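Cytosolic IMP-GMP specific 5'-nucleotidase (Legionella pneumophila subsp. pneumophila, PDB 4OHF) probably hydrolyses the 5'-phosphate of purine nucleoside monophosphates such as IMP and GMP, as a magnesium-dependent cytosolic nucleotidase of the HAD superfamily. Local coordinates at residues I186-V191 and M431-D436; A349-L354 and T386-I391. All coordinates share one frame; numbering follows the deposited sequence.

Interaction 1: I186-V191 and M431-D436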
ATOM      1  N   ILE B 186     -10.468 -35.242 -22.736  1.00 46.23           N
ATOM      2  CA  ILE B 186     -11.669 -35.534 -23.495  1.00 47.04           C
ATOM      3  C   ILE B 186     -11.522 -34.982 -24.905  1.00 48.60           C
ATOM      4  O   ILE B 186     -11.123 -33.837 -25.095  1.00 48.08           O
ATOM      5  CB  ILE B 186     -12.911 -34.877 -22.840  1.00 47.15           C
ATOM      6  CG1 ILE B 186     -13.142 -35.444 -21.449  1.00 47.88           C
ATOM      7  CG2 ILE B 186     -14.141 -35.127 -23.673  1.00 46.70           C
ATOM      8  CD1 ILE B 186     -14.242 -34.744 -20.693  1.00 46.41           C
ATOM      9  N   ARG B 187     -11.843 -35.805 -25.893  1.00 51.06           N
ATOM     10  CA  ARG B 187     -11.773 -35.395 -27.290  1.00 53.82           C
ATOM     11  C   ARG B 187     -13.155 -34.953 -27.753  1.00 55.13           C
ATOM     12  O   ARG B 187     -14.172 -35.462 -27.289  1.00 56.56           O
ATOM     13  CB  ARG B 187     -11.279 -36.554 -28.143  1.00 56.04           C
ATOM     14  CG  ARG B 187      -9.798 -36.855 -27.963  1.00 57.98           C
ATOM     15  CD  ARG B 187      -9.481 -38.291 -28.349  1.00 61.01           C
ATOM     16  NE  ARG B 187      -8.178 -38.407 -28.995  1.00 60.81           N
ATOM     17  CZ  ARG B 187      -7.624 -39.560 -29.350  1.00 61.48           C
ATOM     18  NH1 ARG B 187      -8.263 -40.703 -29.113  1.00 61.05           N
ATOM     19  NH2 ARG B 187      -6.440 -39.567 -29.952  1.00 59.63           N
ATOM     20  N   GLU B 188     -13.199 -33.997 -28.665  1.00 56.91           N
ATOM     21  CA  GLU B 188     -14.477 -33.491 -29.142  1.00 57.67           C
ATOM     22  C   GLU B 188     -14.352 -32.981 -30.564  1.00 57.61           C
ATOM     23  O   GLU B 188     -13.704 -31.965 -30.808  1.00 58.97           O
ATOM     24  CB  GLU B 188     -14.969 -32.360 -28.217  1.00 57.18           C
ATOM     25  CG  GLU B 188     -16.205 -31.603 -28.720  1.00 58.74           C
ATOM     26  CD  GLU B 188     -16.610 -30.438 -27.813  1.00 59.54           C
ATOM     27  OE1 GLU B 188     -17.568 -29.715 -28.166  1.00 59.95           O
ATOM     28  OE2 GLU B 188     -15.980 -30.247 -26.750  1.00 57.14           O
ATOM     29  N   LYS B 189     -14.973 -33.691 -31.499  1.00 56.70           N
ATOM     30  CA  LYS B 189     -14.946 -33.300 -32.902  1.00 56.80           C
ATOM     31  C   LYS B 189     -15.360 -31.845 -33.108  1.00 54.64           C
ATOM     32  O   LYS B 189     -14.718 -31.106 -33.846  1.00 54.73           O
ATOM     33  CB  LYS B 189     -15.869 -34.214 -33.722  1.00 58.49           C
ATOM     34  CG  LYS B 189     -16.015 -33.798 -35.185  1.00 63.16           C
ATOM     35  CD  LYS B 189     -16.649 -34.881 -36.073  1.00 65.17           C
ATOM     36  CE  LYS B 189     -18.096 -35.206 -35.684  1.00 67.13           C
ATOM     37  NZ  LYS B 189     -18.215 -35.866 -34.348  1.00 66.96           N
ATOM     38  N   GLU B 190     -16.427 -31.435 -32.445  1.00 53.30           N
ATOM     39  CA  GLU B 190     -16.923 -30.074 -32.583  1.00 54.20           C
ATOM     40  C   GLU B 190     -15.846 -28.984 -32.469  1.00 53.29           C
ATOM     41  O   GLU B 190     -15.873 -28.004 -33.215  1.00 53.07           O
ATOM     42  CB  GLU B 190     -18.032 -29.818 -31.558  1.00 56.80           C
ATOM     43  CG  GLU B 190     -19.322 -30.641 -31.752  1.00 59.40           C
ATOM     44  CD  GLU B 190     -19.120 -32.166 -31.639  1.00 62.97           C
ATOM     45  OE1 GLU B 190     -18.501 -32.647 -30.661  1.00 61.17           O
ATOM     46  OE2 GLU B 190     -19.600 -32.893 -32.536  1.00 65.23           O
ATOM     47  N   VAL B 191     -14.903 -29.145 -31.544  1.00 51.16           N
ATOM     48  CA  VAL B 191     -13.852 -28.148 -31.364  1.00 49.46           C
ATOM     49  C   VAL B 191     -13.119 -27.902 -32.670  1.00 49.33           C
ATOM     50  O   VAL B 191     -12.960 -26.759 -33.087  1.00 48.56           O
ATOM     51  CB  VAL B 191     -12.813 -28.574 -30.285  1.00 49.13           C
ATOM     52  CG1 VAL B 191     -11.617 -27.641 -30.316  1.00 46.28           C
ATOM     53  CG2 VAL B 191     -13.442 -28.547 -28.910  1.00 45.45           C
ATOM     54  N   MET B 431     -19.185 -19.461 -21.335  1.00 37.13           N
ATOM     55  CA  MET B 431     -19.946 -20.614 -21.776  1.00 37.98           C
ATOM     56  C   MET B 431     -19.386 -21.831 -21.056  1.00 39.00           C
ATOM     57  O   MET B 431     -18.315 -21.764 -20.471  1.00 40.28           O
ATOM     58  CB  MET B 431     -19.797 -20.776 -23.293  1.00 39.50           C
ATOM     59  CG  MET B 431     -18.333 -20.788 -23.842  1.00 40.48           C
ATOM     60  SD  MET B 431     -17.513 -19.159 -24.172  1.00 42.68           S
ATOM     61  CE  MET B 431     -18.859 -18.213 -24.470  1.00 37.28           C
ATOM     62  N   GLU B 432     -20.104 -22.943 -21.080  1.00 39.51           N
ATOM     63  CA  GLU B 432     -19.592 -24.121 -20.411  1.00 39.48           C
ATOM     64  C   GLU B 432     -18.343 -24.653 -21.104  1.00 39.08           C
ATOM     65  O   GLU B 432     -17.450 -25.177 -20.443  1.00 41.41           O
ATOM     66  CB  GLU B 432     -20.654 -25.206 -20.356  1.00 40.65           C
ATOM     67  CG  GLU B 432     -20.091 -26.569 -20.020  1.00 43.16           C
ATOM     68  CD  GLU B 432     -21.094 -27.677 -20.257  1.00 45.85           C
ATOM     69  OE1 GLU B 432     -21.920 -27.531 -21.187  1.00 49.69           O
ATOM     70  OE2 GLU B 432     -21.046 -28.691 -19.530  1.00 45.92           O
ATOM     71  N   LYS B 433     -18.277 -24.538 -22.428  1.00 36.51           N
ATOM     72  CA  LYS B 433     -17.106 -25.008 -23.166  1.00 35.19           C
ATOM     73  C   LYS B 433     -16.915 -24.275 -24.495  1.00 34.35           C
ATOM     74  O   LYS B 433     -17.859 -23.768 -25.090  1.00 33.09           O
ATOM     75  CB  LYS B 433     -17.191 -26.528 -23.407  1.00 36.35           C
ATOM     76  CG  LYS B 433     -18.402 -26.983 -24.211  1.00 35.59           C
ATOM     77  CD  LYS B 433     -18.371 -28.479 -24.442  1.00 38.97           C
ATOM     78  CE  LYS B 433     -19.592 -28.928 -25.213  1.00 37.86           C
ATOM     79  NZ  LYS B 433     -20.798 -28.425 -24.506  1.00 44.58           N
ATOM     80  N   LEU B 434     -15.676 -24.234 -24.952  1.00 34.33           N
ATOM     81  CA  LEU B 434     -15.297 -23.546 -26.176  1.00 35.80           C
ATOM     82  C   LEU B 434     -16.140 -23.820 -27.430  1.00 37.98           C
ATOM     83  O   LEU B 434     -16.434 -22.891 -28.202  1.00 37.93           O
ATOM     84  CB  LEU B 434     -13.836 -23.853 -26.468  1.00 35.58           C
ATOM     85  CG  LEU B 434     -13.175 -23.155 -27.646  1.00 36.80           C
ATOM     86  CD1 LEU B 434     -13.197 -21.615 -27.468  1.00 38.04           C
ATOM     87  CD2 LEU B 434     -11.754 -23.663 -27.721  1.00 35.53           C
ATOM     88  N   SER B 435     -16.526 -25.075 -27.654  1.00 36.91           N
ATOM     89  CA  SER B 435     -17.308 -25.382 -28.844  1.00 37.22           C
ATOM     90  C   SER B 435     -18.662 -24.671 -28.767  1.00 37.36           C
ATOM     91  O   SER B 435     -19.337 -24.488 -29.781  1.00 36.16           O
ATOM     92  CB  SER B 435     -17.493 -26.902 -29.002  1.00 37.11           C
ATOM     93  OG  SER B 435     -18.294 -27.446 -27.970  1.00 36.83           O
ATOM     94  N   ASP B 436     -19.066 -24.276 -27.562  1.00 37.46           N
ATOM     95  CA  ASP B 436     -20.324 -23.550 -27.417  1.00 37.18           C
ATOM     96  C   ASP B 436     -20.131 -22.256 -28.211  1.00 36.62           C
ATOM     97  O   ASP B 436     -20.945 -21.889 -29.054  1.00 37.13           O
ATOM     98  CB  ASP B 436     -20.624 -23.244 -25.941  1.00 36.73           C
ATOM     99  CG  ASP B 436     -21.044 -24.487 -25.152  1.00 40.48           C
ATOM    100  OD1 ASP B 436     -21.058 -24.425 -23.892  1.00 40.48           O
ATOM    101  OD2 ASP B 436     -21.358 -25.526 -25.787  1.00 38.53           O
TER
HETATM  102  O   HOH W   1     -15.069 -27.476 -26.092  1.00 39.10           O

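Interaction 2: A349-L354 and T386-I391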
ATOM      1  N   ALA B 349     -44.751 -14.862  -3.213  1.00 56.92           N
ATOM      2  CA  ALA B 349     -45.737 -13.882  -3.666  1.00 55.12           C
ATOM      3  C   ALA B 349     -46.848 -13.764  -2.625  1.00 54.84           C
ATOM      4  O   ALA B 349     -47.162 -12.668  -2.145  1.00 54.29           O
ATOM      5  CB  ALA B 349     -46.324 -14.318  -5.006  1.00 52.95           C
ATOM      6  N   ILE B 350     -47.438 -14.905  -2.279  1.00 53.52           N
ATOM      7  CA  ILE B 350     -48.503 -14.952  -1.288  1.00 53.60           C
ATOM      8  C   ILE B 350     -48.022 -14.386   0.047  1.00 53.64           C
ATOM      9  O   ILE B 350     -48.709 -13.570   0.665  1.00 53.75           O
ATOM     10  CB  ILE B 350     -48.986 -16.400  -1.075  1.00 54.06           C
ATOM     11  CG1 ILE B 350     -49.668 -16.904  -2.347  1.00 54.76           C
ATOM     12  CG2 ILE B 350     -49.922 -16.475   0.120  1.00 52.26           C
ATOM     13  CD1 ILE B 350     -50.075 -18.371  -2.290  1.00 56.99           C
ATOM     14  N   LYS B 351     -46.843 -14.827   0.482  1.00 52.78           N
ATOM     15  CA  LYS B 351     -46.257 -14.373   1.738  1.00 52.75           C
ATOM     16  C   LYS B 351     -46.167 -12.850   1.826  1.00 54.97           C
ATOM     17  O   LYS B 351     -46.604 -12.262   2.819  1.00 56.40           O
ATOM     18  CB  LYS B 351     -44.860 -14.964   1.910  1.00 50.50           C
ATOM     19  CG  LYS B 351     -44.256 -14.776   3.292  1.00 47.16           C
ATOM     20  CD  LYS B 351     -43.039 -13.855   3.280  1.00 46.36           C
ATOM     21  CE  LYS B 351     -42.158 -14.078   4.522  1.00 43.24           C
ATOM     22  NZ  LYS B 351     -42.946 -14.009   5.778  1.00 41.93           N
ATOM     23  N   LYS B 352     -45.597 -12.216   0.799  1.00 55.67           N
ATOM     24  CA  LYS B 352     -45.444 -10.764   0.784  1.00 56.58           C
ATOM     25  C   LYS B 352     -46.814 -10.104   0.708  1.00 56.67           C
ATOM     26  O   LYS B 352     -46.995  -8.981   1.168  1.00 55.16           O
ATOM     27  CB  LYS B 352     -44.575 -10.340  -0.403  1.00 59.80           C
ATOM     28  CG  LYS B 352     -43.845  -8.997  -0.233  1.00 62.90           C
ATOM     29  CD  LYS B 352     -44.581  -7.844  -0.907  1.00 64.34           C
ATOM     30  CE  LYS B 352     -44.755  -8.095  -2.404  1.00 64.27           C
ATOM     31  NZ  LYS B 352     -43.451  -8.350  -3.090  1.00 64.92           N
ATOM     32  N   GLU B 353     -47.771 -10.816   0.120  1.00 57.21           N
ATOM     33  CA  GLU B 353     -49.145 -10.337  -0.001  1.00 57.56           C
ATOM     34  C   GLU B 353     -49.710 -10.234   1.407  1.00 57.35           C
ATOM     35  O   GLU B 353     -50.233  -9.199   1.825  1.00 56.87           O
ATOM     36  CB  GLU B 353     -49.986 -11.337  -0.797  1.00 58.97           C
ATOM     37  CG  GLU B 353     -50.182 -10.991  -2.258  1.00 63.06           C
ATOM     38  CD  GLU B 353     -51.386 -10.086  -2.489  1.00 65.35           C
ATOM     39  OE1 GLU B 353     -51.580  -9.634  -3.646  1.00 65.30           O
ATOM     40  OE2 GLU B 353     -52.138  -9.840  -1.513  1.00 65.38           O
ATOM     41  N   LEU B 354     -49.593 -11.338   2.130  1.00 57.05           N
ATOM     42  CA  LEU B 354     -50.071 -11.425   3.494  1.00 56.62           C
ATOM     43  C   LEU B 354     -49.355 -10.425   4.382  1.00 56.22           C
ATOM     44  O   LEU B 354     -49.965  -9.777   5.223  1.00 56.77           O
ATOM     45  CB  LEU B 354     -49.853 -12.845   4.024  1.00 54.32           C
ATOM     46  CG  LEU B 354     -50.679 -13.928   3.323  1.00 53.62           C
ATOM     47  CD1 LEU B 354     -50.266 -15.308   3.833  1.00 55.50           C
ATOM     48  CD2 LEU B 354     -52.157 -13.687   3.577  1.00 49.30           C
ATOM     49  N   THR B 386     -48.015 -20.178   8.718  1.00 55.35           N
ATOM     50  CA  THR B 386     -48.238 -21.373   7.911  1.00 54.31           C
ATOM     51  C   THR B 386     -47.486 -21.300   6.574  1.00 54.68           C
ATOM     52  O   THR B 386     -46.781 -22.243   6.193  1.00 53.98           O
ATOM     53  CB  THR B 386     -49.743 -21.580   7.661  1.00 52.72           C
ATOM     54  OG1 THR B 386     -50.402 -21.786   8.913  1.00 51.76           O
ATOM     55  CG2 THR B 386     -49.987 -22.778   6.774  1.00 51.56           C
ATOM     56  N   VAL B 387     -47.619 -20.185   5.864  1.00 54.02           N
ATOM     57  CA  VAL B 387     -46.918 -20.060   4.597  1.00 54.21           C
ATOM     58  C   VAL B 387     -45.409 -20.029   4.855  1.00 53.55           C
ATOM     59  O   VAL B 387     -44.641 -20.617   4.099  1.00 52.00           O
ATOM     60  CB  VAL B 387     -47.373 -18.797   3.819  1.00 54.43           C
ATOM     61  CG1 VAL B 387     -47.042 -17.541   4.607  1.00 56.50           C
ATOM     62  CG2 VAL B 387     -46.717 -18.764   2.450  1.00 53.99           C
ATOM     63  N   ASP B 388     -44.991 -19.363   5.936  1.00 54.34           N
ATOM     64  CA  ASP B 388     -43.570 -19.280   6.284  1.00 54.20           C
ATOM     65  C   ASP B 388     -42.996 -20.668   6.476  1.00 54.67           C
ATOM     66  O   ASP B 388     -41.801 -20.894   6.259  1.00 55.07           O
ATOM     67  CB  ASP B 388     -43.357 -18.485   7.575  1.00 54.67           C
ATOM     68  CG  ASP B 388     -43.228 -16.982   7.337  1.00 56.35           C
ATOM     69  OD1 ASP B 388     -43.222 -16.537   6.166  1.00 56.39           O
ATOM     70  OD2 ASP B 388     -43.129 -16.244   8.341  1.00 55.17           O
ATOM     71  N   LEU B 389     -43.857 -21.596   6.889  1.00 54.91           N
ATOM     72  CA  LEU B 389     -43.455 -22.979   7.119  1.00 54.04           C
ATOM     73  C   LEU B 389     -43.417 -23.740   5.800  1.00 52.88           C
ATOM     74  O   LEU B 389     -42.511 -24.535   5.563  1.00 53.13           O
ATOM     75  CB  LEU B 389     -44.424 -23.662   8.081  1.00 53.73           C
ATOM     76  CG  LEU B 389     -44.116 -25.127   8.375  1.00 54.89           C
ATOM     77  CD1 LEU B 389     -42.861 -25.227   9.225  1.00 53.36           C
ATOM     78  CD2 LEU B 389     -45.301 -25.762   9.086  1.00 55.18           C
ATOM     79  N   GLN B 390     -44.407 -23.490   4.949  1.00 52.43           N
ATOM     80  CA  GLN B 390     -44.486 -24.132   3.642  1.00 53.78           C
ATOM     81  C   GLN B 390     -43.183 -23.829   2.877  1.00 54.38           C
ATOM     82  O   GLN B 390     -42.532 -24.730   2.341  1.00 53.25           O
ATOM     83  CB  GLN B 390     -45.687 -23.573   2.875  1.00 55.04           C
ATOM     84  CG  GLN B 390     -45.960 -24.222   1.531  1.00 59.44           C
ATOM     85  CD  GLN B 390     -47.012 -23.462   0.713  1.00 63.42           C
ATOM     86  OE1 GLN B 390     -48.076 -23.092   1.227  1.00 64.24           O
ATOM     87  NE2 GLN B 390     -46.718 -23.236  -0.570  1.00 63.00           N
ATOM     88  N   ILE B 391     -42.819 -22.545   2.866  1.00 53.67           N
ATOM     89  CA  ILE B 391     -41.624 -22.027   2.203  1.00 51.13           C
ATOM     90  C   ILE B 391     -40.329 -22.599   2.765  1.00 51.43           C
ATOM     91  O   ILE B 391     -39.475 -23.082   2.020  1.00 50.61           O
ATOM     92  CB  ILE B 391     -41.556 -20.474   2.340  1.00 49.37           C
ATOM     93  CG1 ILE B 391     -42.622 -19.819   1.459  1.00 47.78           C
ATOM     94  CG2 ILE B 391     -40.164 -19.969   1.991  1.00 44.88           C
ATOM     95  CD1 ILE B 391     -42.926 -18.362   1.827  1.00 46.23           C
TER

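Interaction 1: I186-V191 and M431-D436
Ser435 and Glu188 meet through their polar ends: OG of Ser435 donates to OE1 of Glu188 at a modelled 2.4 Å, a very short length that carries no weight at this resolution. The Glu188 chain is extended, with CG anti to the backbone N (chi1 172°), and it carries the carboxylate across from segment 186-191 to 431-436. The other oxygen, OE2, accepts from a water 3.0 Å away, and that water accepts from Ser435 N at 3.2 Å. One carboxylate thus serves both the hydroxyl and, through water, the amide of the same serine. Alongside, CE of Lys433 lies 3.7 Å from Glu188 OE1, while its NZ turns to Asp436 OD2, 3.2 Å away. Val191 adds an apolar flank, its CG2 4.4 Å from CB of Ser435, and rests on Leu28 of helix 24-28. In the HAD-type body, this joins the lead-in to helix 189-200 to the turn after strand 429-431 of the central mixed sheet. The carboxylate of Glu188 links two parts of the chain far apart in sequence, its charge probably offset by a salt bridge from OE2 to Arg30; Lys433 NZ, 5.0 Å from Glu188 OE1, can contribute only at longer range.

Interaction 2: A349-L354 and T386-I391
Lys351 lays the aliphatic part of its side chain over the tips of Val387 and Ile391 on the neighbouring helix. CB of Lys351 is 3.9 Å from CD1 of Ile391, the two side chains crossing at about a right angle, and CG of Lys351 is 4.1 Å from CG1 of Val387. CG sits anti to the backbone N (chi1 -169°), and further bends at chi2 and chi4 carry the amine to Asp388. There Lys351 NZ donates to OD1 of Asp388 at 2.6 Å, OD1 accepting with its syn lone pair, on the side of the other carboxylate oxygen; the hydrogen bond is part of a salt bridge. The CA-CB bond of Asp388 does not aim at the other helix, but its carboxylate comes round to meet the lysine. One helical turn on from Lys351, Leu354 reaches tip to tip toward Val387, its CD1 4.0 Å from Val387 CG1. That methyl of valine thus touches both Lys351 and Leu354. Leu354 also packs on Leu380 and Ile384 of helix 374-399, while Ile391 touches Ala347 of helix 338-367, continuing the apolar seam in both directions. The short segments run antiparallel, with 156° between their directions and axes 9.9 Å apart, as in a helical hairpin. Arg447 of the second subunit packs on Lys351. The chemistry is that of an apolar helix-helix seam with a salt bridge at its side: methyl groups of Leu354, Val387 and Ile391 line the space between the helices, and the lysine both contributes its methylenes to them and pairs its charge with Asp388.

How the interactions relate
Interaction 1 lies in the HAD-type body of the chain, its Lys433 side chain about 12 Å from the bound magnesium ion, whereas interaction 2 sits far out on the hairpin formed by helices 338-367 and 374-399. Their centres are 44 Å apart and their nearest atoms about 29 Å. Along the chain, 349-354 and 386-391 both fall between 186-191 and 431-436, making the hairpin an excursion within the longer span. Segment 431-436 begins with the last residue of strand 429-431 of the central mixed sheet. Both contacts reach the second subunit: Lys189 and Glu190 pack on Ile366 of its helix 338-367, where its hairpin meets this body, and Lys351 on its Arg447.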